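Local coordinates for putative yopH targeting protein (Yersinia pestis, PDB 4GF3) that probably acts as a type III secretion chaperone that binds and targets the effector YopH, at residues A[36-41]-A[50-55]; A[78-83]-A[90-95]. One frame throughout, in Å; residues are numbered along the deposited sequence.

Contact 1: residues A[36-41]-A[50-55]; sequences WVVHLA and AFMRAG
The Phe-51 ring has the CB of His-39 over one face, 3.7 Å from its centroid and close to the ring normal, a CH-pi contact. The imidazole of His-39 is displaced from the Phe-51 ring, with centroids 5.2 Å apart and planes at 29°, so there is little stacking; Val-37 CG1 sits over one imidazole face, while Phe-51 O lies at the edge near its plane. Phe-51 CG takes the crowded position between backbone N and carbonyl carbon (chi1 70°), which carries the ring across to His-39. On the other side of the sheet, Met-52 CE packs 3.4 Å from Trp-36 CE3, offset toward the rim of the indole, while SD stands obliquely 5.4 Å from the centroid of the five-membered ring, a Met-aromatic contact; the chain, bent at chi3 (-76°), brings CE to the ring. Water 2 lies at the indole edge, in its plane. Ala-50 CB meets Leu-40 CD2 on that same side, which helix 102-118 covers. Between residues 36-41 and 50-55 one pair is bonded directly: His-39 N donates almost straight to Phe-51 O (2.7 Å), and Phe-51 N returns a bond to His-39 O (2.9 Å). Beyond Met-52 water takes over. Water 1 donates to Val-37 O (2.7 Å) and accepts from Arg-53 N; water 2 accepts from Val-37 N and donates to Arg-53 O (2.8 Å). The strands thus splay without leaving these groups unpaired. Since His-39 NE2 bonds an acidic side chain on the chain of another protein, that neighbour would tend to stabilise a protonated imidazole.

Contact 2: residues A[78-83]-A[90-95]; sequences VIRCAL and LLWSQL
Tight packing centres on Arg-80 and Trp-92. Arg-80 CB lies over one face of the six-membered ring of Trp-92, 3.6 Å from its centroid, a CH-pi contact, and CG follows along the same ring to meet CH2. Trp-92 CG occupies the crowded position between backbone N and carbonyl carbon (chi1 63°), which lays the indole across the neighbouring strand; Arg-80 bends at chi2 (-65°) and its guanidinium, its plane steeply inclined to the indole, runs on past the ring to Leu-71 O, with Val-78 CG1 over one face. Below these side chains the backbone is firmly knit. Arg-80 N donates nearly straight to Trp-92 O (2.7 Å), Trp-92 N returns a more bent bond to Arg-80 O, and Ala-82 and Leu-90 exchange a second pair, each 2.8 Å between N and O. Between these pairs, on the reverse face, Cys-81 SG touches Leu-91 CD2 at 3.6 Å. The joint is looser at Val-78, where side chain and water replace paired backbone groups: Ser-93 OG, anti to its own backbone N, donates to Val-78 O (2.9 Å) from above the carbonyl plane, and water 3 donates to the same oxygen while accepting from Gln-94 N (3.0 Å). Two donors therefore grip Val-78 O, neither of them a backbone N-H. The face bearing Arg-80, Ala-82, Leu-90 and Trp-92 is partly open to solvent, whereas Ile-79 and Leu-91 turn to helix 102-118. The alternation of pairs is that of antiparallel strands, and since 80-83 and 88-96 are consecutive they form a beta hairpin; 80-83 is the outermost strand, within this chain, of the antiparallel sheet of this CesT-family alpha+beta chaperone fold.

How the contacts relate
Contacts 1 and 2 are successive hairpins, one closed before the next opens, with centres about 9 Å apart. Their inner strands, 47-56 and 88-96, are sheet neighbours: Ala-50 O to Ser-93 N and Met-52 O to Leu-91 N, both 2.8 Å, are probable hydrogen bonds. The bases of the Phe-51 and Trp-92 side chains meet, CB to CB at 3.6 Å, on one face, while helix 102-118 lies against the other. A chain of another protein reaches Val-37, His-39, Ala-41 and Arg-53 of contact 1 and Leu-90 of contact 2, consistent with partner binding along the sheet.

Contact 1: residues A[36-41]-A[50-55]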
loop_
_atom_site.group_PDB
_atom_site.type_symbol
_atom_site.label_atom_id
_atom_site.label_comp_id
_atom_site.label_asym_id
_atom_site.label_seq_id
_atom_site.Cartn_x
_atom_site.Cartn_y
_atom_site.Cartn_z
ATOM N N TRP A 36 -5.859 -7.853 -6.318
ATOM C CA TRP A 36 -5.558 -6.594 -5.745
ATOM C C TRP A 36 -4.060 -6.295 -5.896
ATOM O O TRP A 36 -3.205 -7.172 -5.784
ATOM C CB TRP A 36 -5.796 -6.561 -4.237
ATOM C CG TRP A 36 -7.176 -6.821 -3.690
ATOM C CD1 TRP A 36 -7.484 -7.757 -2.728
ATOM C CD2 TRP A 36 -8.377 -6.075 -3.916
ATOM N NE1 TRP A 36 -8.804 -7.662 -2.383
ATOM C CE2 TRP A 36 -9.382 -6.651 -3.100
ATOM C CE3 TRP A 36 -8.716 -5.024 -4.756
ATOM C CZ2 TRP A 36 -10.702 -6.200 -3.092
ATOM C CZ3 TRP A 36 -10.025 -4.584 -4.761
ATOM C CH2 TRP A 36 -11.011 -5.186 -3.938
ATOM N N VAL A 37 -3.750 -5.019 -5.985
ATOM C CA VAL A 37 -2.355 -4.598 -6.102
ATOM C C VAL A 37 -2.067 -3.470 -5.140
ATOM O O VAL A 37 -2.707 -2.419 -5.171
ATOM C CB VAL A 37 -2.020 -4.177 -7.581
ATOM C CG1 VAL A 37 -0.588 -3.730 -7.661
ATOM C CG2 VAL A 37 -2.252 -5.313 -8.532
ATOM N N VAL A 38 -1.073 -3.677 -4.264
ATOM C CA VAL A 38 -0.610 -2.673 -3.395
ATOM C C VAL A 38 0.675 -2.178 -4.017
ATOM O O VAL A 38 1.617 -2.913 -4.260
ATOM C CB VAL A 38 -0.346 -3.188 -1.960
ATOM C CG1 VAL A 38 0.403 -2.170 -1.155
ATOM C CG2 VAL A 38 -1.661 -3.455 -1.201
ATOM N N HIS A 39 0.699 -0.884 -4.238
ATOM C CA HIS A 39 1.848 -0.176 -4.824
ATOM C C HIS A 39 2.670 0.497 -3.745
ATOM O O HIS A 39 2.147 1.008 -2.739
ATOM C CB HIS A 39 1.334 0.903 -5.771
ATOM C CG HIS A 39 0.566 0.364 -6.920
ATOM N ND1 HIS A 39 1.178 -0.162 -8.036
ATOM C CD2 HIS A 39 -0.771 0.222 -7.116
ATOM C CE1 HIS A 39 0.252 -0.573 -8.875
ATOM N NE2 HIS A 39 -0.929 -0.369 -8.322
ATOM N N LEU A 40 3.976 0.484 -3.947
ATOM C CA LEU A 40 4.959 1.094 -3.053
ATOM C C LEU A 40 5.823 2.082 -3.842
ATOM O O LEU A 40 6.299 1.751 -4.878
ATOM C CB LEU A 40 5.901 0.067 -2.488
ATOM C CG LEU A 40 5.158 -1.062 -1.859
ATOM C CD1 LEU A 40 5.912 -2.376 -2.087
ATOM C CD2 LEU A 40 4.917 -0.615 -0.451
ATOM N N ALA A 41 6.048 3.273 -3.306
ATOM C CA ALA A 41 6.923 4.254 -3.946
ATOM C C ALA A 41 7.479 5.268 -2.950
ATOM O O ALA A 41 6.788 5.638 -2.016
ATOM C CB ALA A 41 6.157 4.989 -5.003
ATOM N N ALA A 50 2.327 3.512 0.445
ATOM C CA ALA A 50 1.765 2.254 0.050
ATOM C C ALA A 50 0.300 2.518 -0.246
ATOM O O ALA A 50 -0.413 3.237 0.501
ATOM C CB ALA A 50 1.910 1.237 1.154
ATOM N N PHE A 51 -0.144 2.059 -1.388
ATOM C CA PHE A 51 -1.517 2.416 -1.834
ATOM C C PHE A 51 -2.112 1.416 -2.794
ATOM O O PHE A 51 -1.371 0.681 -3.493
ATOM C CB PHE A 51 -1.574 3.858 -2.422
ATOM C CG PHE A 51 -0.882 4.026 -3.730
ATOM C CD1 PHE A 51 -1.592 3.895 -4.945
ATOM C CD2 PHE A 51 0.470 4.305 -3.778
ATOM C CE1 PHE A 51 -0.959 4.049 -6.146
ATOM C CE2 PHE A 51 1.091 4.511 -4.993
ATOM C CZ PHE A 51 0.378 4.387 -6.174
ATOM N N MET A 52 -3.444 1.406 -2.853
ATOM C CA MET A 52 -4.186 0.502 -3.732
ATOM C C MET A 52 -5.494 1.153 -4.203
ATOM O O MET A 52 -6.131 1.969 -3.471
ATOM C CB MET A 52 -4.442 -0.841 -3.046
ATOM C CG MET A 52 -5.376 -0.845 -1.875
ATOM S SD MET A 52 -5.724 -2.526 -1.371
ATOM C CE MET A 52 -6.869 -3.103 -2.618
ATOM N N ARG A 53 -5.897 0.797 -5.413
ATOM C CA ARG A 53 -7.235 1.110 -5.891
ATOM C C ARG A 53 -8.151 -0.019 -5.443
ATOM O O ARG A 53 -7.898 -1.212 -5.684
ATOM C CB ARG A 53 -7.280 1.295 -7.413
ATOM C CG ARG A 53 -8.650 1.736 -8.012
ATOM C CD ARG A 53 -8.446 2.299 -9.426
ATOM N NE ARG A 53 -9.668 2.711 -10.157
ATOM C CZ ARG A 53 -10.389 1.908 -10.937
ATOM N NH1 ARG A 53 -10.066 0.621 -11.049
ATOM N NH2 ARG A 53 -11.470 2.370 -11.590
ATOM N N ALA A 54 -9.231 0.362 -4.790
ATOM C CA ALA A 54 -10.256 -0.572 -4.419
ATOM C C ALA A 54 -11.532 -0.364 -5.294
ATOM O O ALA A 54 -11.459 0.211 -6.418
ATOM C CB ALA A 54 -10.522 -0.431 -2.926
ATOM N N GLY A 55 -12.695 -0.750 -4.767
ATOM C CA GLY A 55 -13.952 -0.762 -5.551
ATOM C C GLY A 55 -14.657 0.575 -5.592
ATOM O O GLY A 55 -14.241 1.553 -4.935
HETATM O O HOH W 1 -4.232 -0.966 -6.867
HETATM O O HOH W 2 -6.049 -3.046 -6.604
#

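Contact 2: residues A[78-83]-A[90-95]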
loop_
_atom_site.group_PDB
_atom_site.type_symbol
_atom_site.label_atom_id
_atom_site.label_comp_id
_atom_site.label_asym_id
_atom_site.label_seq_id
_atom_site.Cartn_x
_atom_site.Cartn_y
_atom_site.Cartn_z
ATOM N N VAL A 78 -1.371 4.731 9.253
ATOM C CA VAL A 78 -2.805 4.961 9.296
ATOM C C VAL A 78 -3.296 4.900 7.842
ATOM O O VAL A 78 -2.636 5.373 6.908
ATOM C CB VAL A 78 -3.145 6.327 9.887
ATOM C CG1 VAL A 78 -4.657 6.600 9.762
ATOM C CG2 VAL A 78 -2.686 6.351 11.340
ATOM N N ILE A 79 -4.385 4.186 7.653
ATOM C CA ILE A 79 -4.925 4.049 6.310
ATOM C C ILE A 79 -5.882 5.208 6.020
ATOM O O ILE A 79 -6.863 5.409 6.764
ATOM C CB ILE A 79 -5.730 2.743 6.153
ATOM C CG1 ILE A 79 -4.893 1.483 6.455
ATOM C CG2 ILE A 79 -6.312 2.672 4.757
ATOM C CD1 ILE A 79 -3.529 1.441 5.776
ATOM N N ARG A 80 -5.615 5.956 4.967
ATOM C CA ARG A 80 -6.450 7.039 4.550
ATOM C C ARG A 80 -7.122 6.672 3.227
ATOM O O ARG A 80 -6.608 5.831 2.461
ATOM C CB ARG A 80 -5.632 8.294 4.350
ATOM C CG ARG A 80 -4.756 8.651 5.570
ATOM C CD ARG A 80 -5.611 9.002 6.777
ATOM N NE ARG A 80 -4.840 9.617 7.858
ATOM C CZ ARG A 80 -5.377 9.917 9.026
ATOM N NH1 ARG A 80 -6.679 9.607 9.275
ATOM N NH2 ARG A 80 -4.641 10.491 9.975
ATOM N N CYS A 81 -8.169 7.426 2.890
ATOM C CA CYS A 81 -9.022 7.060 1.725
ATOM C C CYS A 81 -9.317 8.281 0.922
ATOM O O CYS A 81 -9.783 9.262 1.465
ATOM C CB CYS A 81 -10.321 6.399 2.147
ATOM S SG CYS A 81 -10.200 5.074 3.403
ATOM N N ALA A 82 -9.001 8.223 -0.361
ATOM C CA ALA A 82 -9.352 9.226 -1.350
ATOM C C ALA A 82 -10.366 8.622 -2.334
ATOM O O ALA A 82 -10.532 7.408 -2.419
ATOM C CB ALA A 82 -8.128 9.663 -2.146
ATOM N N LEU A 83 -10.969 9.470 -3.143
ATOM C CA LEU A 83 -11.694 8.974 -4.304
ATOM C C LEU A 83 -11.019 9.409 -5.563
ATOM O O LEU A 83 -10.654 10.595 -5.747
ATOM C CB LEU A 83 -13.138 9.489 -4.348
ATOM C CG LEU A 83 -14.053 9.004 -3.242
ATOM C CD1 LEU A 83 -15.304 9.849 -3.291
ATOM C CD2 LEU A 83 -14.419 7.545 -3.405
ATOM N N LEU A 90 -9.429 4.991 -3.290
ATOM C CA LEU A 90 -7.981 4.876 -3.358
ATOM C C LEU A 90 -7.495 4.925 -1.910
ATOM O O LEU A 90 -7.586 5.973 -1.246
ATOM C CB LEU A 90 -7.403 6.040 -4.151
ATOM C CG LEU A 90 -5.958 5.880 -4.686
ATOM C CD1 LEU A 90 -5.700 6.954 -5.724
ATOM C CD2 LEU A 90 -4.895 5.922 -3.596
ATOM N N LEU A 91 -6.950 3.799 -1.451
ATOM C CA LEU A 91 -6.600 3.568 -0.048
ATOM C C LEU A 91 -5.094 3.706 0.072
ATOM O O LEU A 91 -4.320 3.207 -0.802
ATOM C CB LEU A 91 -7.053 2.190 0.377
ATOM C CG LEU A 91 -8.508 1.801 0.117
ATOM C CD1 LEU A 91 -8.735 0.391 0.629
ATOM C CD2 LEU A 91 -9.419 2.830 0.738
ATOM N N TRP A 92 -4.618 4.413 1.097
ATOM C CA TRP A 92 -3.240 4.768 1.097
ATOM C C TRP A 92 -2.707 5.019 2.520
ATOM O O TRP A 92 -3.439 5.303 3.498
ATOM C CB TRP A 92 -2.923 5.980 0.192
ATOM C CG TRP A 92 -3.601 7.269 0.627
ATOM C CD1 TRP A 92 -4.805 7.747 0.167
ATOM C CD2 TRP A 92 -3.079 8.294 1.507
ATOM N NE1 TRP A 92 -5.039 9.001 0.659
ATOM C CE2 TRP A 92 -4.056 9.325 1.560
ATOM C CE3 TRP A 92 -1.917 8.405 2.328
ATOM C CZ2 TRP A 92 -3.882 10.475 2.343
ATOM C CZ3 TRP A 92 -1.768 9.516 3.126
ATOM C CH2 TRP A 92 -2.736 10.549 3.106
ATOM N N SER A 93 -1.422 4.797 2.648
ATOM C CA SER A 93 -0.724 5.150 3.903
ATOM C C SER A 93 0.615 5.782 3.537
ATOM O O SER A 93 1.285 5.389 2.545
ATOM C CB SER A 93 -0.486 3.945 4.845
ATOM O OG SER A 93 -0.008 4.398 6.108
ATOM N N GLN A 94 1.000 6.774 4.335
ATOM C CA GLN A 94 2.217 7.544 4.122
ATOM C C GLN A 94 3.113 7.406 5.349
ATOM O O GLN A 94 2.660 7.630 6.437
ATOM C CB GLN A 94 1.867 9.025 3.820
ATOM C CG GLN A 94 3.089 9.887 3.483
ATOM C CD GLN A 94 2.687 11.235 2.828
ATOM O OE1 GLN A 94 1.656 11.354 2.120
ATOM N NE2 GLN A 94 3.525 12.220 3.022
ATOM N N LEU A 95 4.347 7.003 5.139
ATOM C CA LEU A 95 5.258 6.569 6.177
ATOM C C LEU A 95 6.678 7.143 5.981
ATOM O O LEU A 95 7.190 7.289 4.886
ATOM C CB LEU A 95 5.381 5.037 6.160
ATOM C CG LEU A 95 4.062 4.252 6.312
ATOM C CD1 LEU A 95 3.709 3.535 5.017
ATOM C CD2 LEU A 95 4.135 3.316 7.514
HETATM O O HOH W 3 -0.932 7.625 6.519
#